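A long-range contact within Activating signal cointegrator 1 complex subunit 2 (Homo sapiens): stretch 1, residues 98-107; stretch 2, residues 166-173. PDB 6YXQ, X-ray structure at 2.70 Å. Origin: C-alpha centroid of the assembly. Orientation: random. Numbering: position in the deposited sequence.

Stretch 1, residues 98-107: YLRYVPRKFD
Stretch 2 (166-173) LDLCVLFG

Stretch 1 is the last turn of a helix, residues 98-101, followed by an extended segment and a type I beta turn from Arg 104 to Asp 107 (Lys 105 -61/-45, Phe 106 -66/-10), closed by Asp 107 N to Arg 104 O at 3.1 Å. Val 102 N still bonds to Tyr 98 O (2.8 Å), but its phi/psi of -63/135 ends the helix, and Pro 103 (-64/135) and Arg 104 (-82/153) continue extended. Stretch 2 is already helical at Leu 166 (-59/-46), with i to i+4 bonds such as Leu 171 N to Asp 167 O (2.9 Å). CA of Leu 99 lies 5.9 Å from CA of Asp 167, and CA of Arg 104 lies 6.8 Å from CA of Leu 171, so later residues meet later residues.

The principal bump is Leu 99 (chi1 m, chi2 t), a knob in the hollow among Asp 167, Leu 168, Leu 171 and Phe 172. Leu 99 CB lies 4.0 Å from Asp 167 CB. Its branched tip suits the pocket: Leu 99 CD2 lies 4.0 Å from Leu 168 CD2, 3.6 Å from Leu 171 CD1 and 4.4 Å from Phe 172 CE2, at that ring's edge. Leu 171 (m, t) places CD1 3.5 Å from CG1 of Val 102 (chi1 p), whose CA-to-CB bond points toward stretch 2.

Arg 104 (m, p, t, chi4 114°) brings its guanidinium to the end of the preceding helix. Arg 104 NH1 and NH2 donate to Leu 99 O, in the last turn, at 3.2 and 3.1 Å, and Arg 104 NH1 to Val 102 O, just past it, at 2.5 Å. At the edge, Arg 104 NH2 forms a salt bridge with Asp 167 OD1 (2.7 Å; Asp chi1 m); over one face, Leu 171 CD2 lies 4.0 Å from Arg 104 NH1. The N-H groups point outward in the plane, leaving a flat face that a methyl can cover.

Val 170 (chi1 p), its CA-to-CB bond toward stretch 1, presents CG2 3.9 Å from Phe 106 CE2, at the ring edge; the long, flat Phe 106 (chi1 p, chi2 77°) reaches it from a sideways CA-to-CB bond.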

# COMPACT_ATOMS: atom_id res chain seq x y z
N TYR B 98 1.59 -7.04 1.31
CA TYR B 98 2.21 -5.75 1.01
C TYR B 98 1.55 -4.64 1.81
O TYR B 98 2.23 -3.87 2.49
CB TYR B 98 2.15 -5.45 -0.49
CG TYR B 98 2.73 -4.09 -0.85
CD1 TYR B 98 4.09 -3.92 -1.05
CD2 TYR B 98 1.91 -2.97 -0.97
CE1 TYR B 98 4.63 -2.67 -1.37
CE2 TYR B 98 2.43 -1.72 -1.28
CZ TYR B 98 3.79 -1.58 -1.48
OH TYR B 98 4.31 -0.34 -1.80
N LEU B 99 0.22 -4.55 1.76
CA LEU B 99 -0.47 -3.47 2.48
C LEU B 99 -0.17 -3.52 3.97
O LEU B 99 0.06 -2.48 4.60
CB LEU B 99 -1.97 -3.56 2.23
CG LEU B 99 -2.48 -3.15 0.85
CD1 LEU B 99 -3.99 -3.30 0.78
CD2 LEU B 99 -2.05 -1.73 0.51
N ARG B 100 -0.14 -4.72 4.56
CA ARG B 100 0.06 -4.84 5.99
C ARG B 100 1.48 -4.44 6.39
O ARG B 100 1.67 -3.81 7.44
CB ARG B 100 -0.24 -6.27 6.44
CG ARG B 100 0.13 -6.55 7.90
CD ARG B 100 -0.36 -7.94 8.33
NE ARG B 100 -0.28 -8.12 9.78
CZ ARG B 100 -0.74 -9.19 10.43
NH1 ARG B 100 -1.32 -10.17 9.75
NH2 ARG B 100 -0.63 -9.26 11.75
N TYR B 101 2.48 -4.80 5.58
CA TYR B 101 3.86 -4.71 6.05
C TYR B 101 4.71 -3.63 5.38
O TYR B 101 5.79 -3.34 5.89
CB TYR B 101 4.56 -6.07 5.88
CG TYR B 101 4.02 -7.13 6.82
CD1 TYR B 101 4.15 -7.00 8.20
CD2 TYR B 101 3.38 -8.26 6.33
CE1 TYR B 101 3.65 -7.96 9.07
CE2 TYR B 101 2.88 -9.23 7.19
CZ TYR B 101 3.01 -9.08 8.55
OH TYR B 101 2.52 -10.05 9.39
N VAL B 102 4.25 -3.01 4.30
CA VAL B 102 5.09 -2.04 3.60
C VAL B 102 5.39 -0.87 4.52
O VAL B 102 4.47 -0.38 5.22
CB VAL B 102 4.42 -1.57 2.29
CG1 VAL B 102 3.06 -0.95 2.56
CG2 VAL B 102 5.31 -0.59 1.55
N PRO B 103 6.63 -0.40 4.61
CA PRO B 103 6.93 0.71 5.51
C PRO B 103 6.21 1.98 5.08
O PRO B 103 6.17 2.33 3.90
CB PRO B 103 8.45 0.86 5.40
CG PRO B 103 8.81 0.20 4.10
CD PRO B 103 7.84 -0.93 3.96
N ARG B 104 5.61 2.65 6.06
CA ARG B 104 5.03 3.97 5.86
C ARG B 104 6.12 5.03 5.95
O ARG B 104 7.15 4.84 6.61
CB ARG B 104 3.93 4.26 6.89
CG ARG B 104 2.64 3.48 6.67
CD ARG B 104 2.71 2.09 7.28
NE ARG B 104 1.42 1.42 7.33
CZ ARG B 104 1.11 0.33 6.63
NH1 ARG B 104 2.00 -0.22 5.82
NH2 ARG B 104 -0.10 -0.20 6.73
N LYS B 105 5.90 6.15 5.27
CA LYS B 105 6.91 7.20 5.26
C LYS B 105 7.18 7.72 6.66
O LYS B 105 8.34 7.88 7.07
CB LYS B 105 6.50 8.35 4.33
CG LYS B 105 7.60 9.41 4.18
CD LYS B 105 7.53 10.14 2.84
CE LYS B 105 8.00 9.25 1.69
NZ LYS B 105 7.99 9.96 0.37
N PHE B 106 6.12 7.97 7.44
CA PHE B 106 6.31 8.54 8.77
C PHE B 106 7.05 7.59 9.70
O PHE B 106 7.44 8.02 10.79
CB PHE B 106 4.97 8.95 9.37
CG PHE B 106 3.98 7.82 9.53
CD1 PHE B 106 4.11 6.90 10.55
CD2 PHE B 106 2.91 7.70 8.65
CE1 PHE B 106 3.20 5.87 10.70
CE2 PHE B 106 2.00 6.68 8.79
CZ PHE B 106 2.15 5.76 9.82
N ASP B 107 7.25 6.34 9.31
CA ASP B 107 8.02 5.42 10.14
C ASP B 107 9.49 5.85 10.19
O ASP B 107 9.98 6.62 9.36
CB ASP B 107 7.92 3.99 9.61
CG ASP B 107 6.63 3.31 10.02
OD1 ASP B 107 6.15 3.58 11.14
OD2 ASP B 107 6.10 2.52 9.22
N LEU B 166 -8.08 1.15 5.00
CA LEU B 166 -7.30 2.07 5.82
C LEU B 166 -5.85 2.12 5.37
O LEU B 166 -5.27 3.20 5.23
CB LEU B 166 -7.40 1.65 7.29
CG LEU B 166 -8.50 2.28 8.15
CD1 LEU B 166 -9.87 2.15 7.50
CD2 LEU B 166 -8.51 1.63 9.52
N ASP B 167 -5.26 0.95 5.13
CA ASP B 167 -3.91 0.88 4.60
C ASP B 167 -3.81 1.63 3.28
O ASP B 167 -2.88 2.42 3.07
CB ASP B 167 -3.48 -0.58 4.42
CG ASP B 167 -3.24 -1.28 5.74
OD1 ASP B 167 -2.72 -0.64 6.67
OD2 ASP B 167 -3.58 -2.49 5.83
N LEU B 168 -4.76 1.40 2.38
CA LEU B 168 -4.73 2.05 1.07
C LEU B 168 -4.68 3.56 1.22
O LEU B 168 -3.90 4.23 0.54
CB LEU B 168 -5.94 1.64 0.24
CG LEU B 168 -5.83 0.32 -0.50
CD1 LEU B 168 -7.17 -0.05 -1.11
CD2 LEU B 168 -4.74 0.42 -1.55
N CYS B 169 -5.52 4.10 2.10
CA CYS B 169 -5.58 5.55 2.28
C CYS B 169 -4.29 6.10 2.86
O CYS B 169 -3.73 7.07 2.33
CB CYS B 169 -6.76 5.96 3.17
SG CYS B 169 -8.37 5.50 2.54
N VAL B 170 -3.82 5.52 3.97
CA VAL B 170 -2.61 6.09 4.56
C VAL B 170 -1.43 5.93 3.61
O VAL B 170 -0.48 6.73 3.65
CB VAL B 170 -2.31 5.46 5.93
CG1 VAL B 170 -1.98 3.99 5.80
CG2 VAL B 170 -1.16 6.19 6.62
N LEU B 171 -1.47 4.94 2.72
CA LEU B 171 -0.34 4.71 1.83
C LEU B 171 -0.38 5.60 0.59
O LEU B 171 0.66 6.11 0.17
CB LEU B 171 -0.29 3.23 1.42
CG LEU B 171 0.20 2.24 2.49
CD1 LEU B 171 0.05 0.81 1.98
CD2 LEU B 171 1.63 2.50 2.94
N PHE B 172 -1.56 5.81 -0.01
CA PHE B 172 -1.63 6.50 -1.29
C PHE B 172 -2.45 7.79 -1.23
O PHE B 172 -2.81 8.33 -2.29
CB PHE B 172 -2.22 5.59 -2.38
CG PHE B 172 -1.58 4.23 -2.46
CD1 PHE B 172 -0.44 4.03 -3.22
CD2 PHE B 172 -2.14 3.15 -1.81
CE1 PHE B 172 0.14 2.78 -3.31
CE2 PHE B 172 -1.56 1.89 -1.89
CZ PHE B 172 -0.42 1.71 -2.64
N GLY B 173 -2.74 8.32 -0.05
CA GLY B 173 -3.71 9.39 0.01
C GLY B 173 -3.13 10.78 -0.12
O GLY B 173 -3.84 11.71 -0.54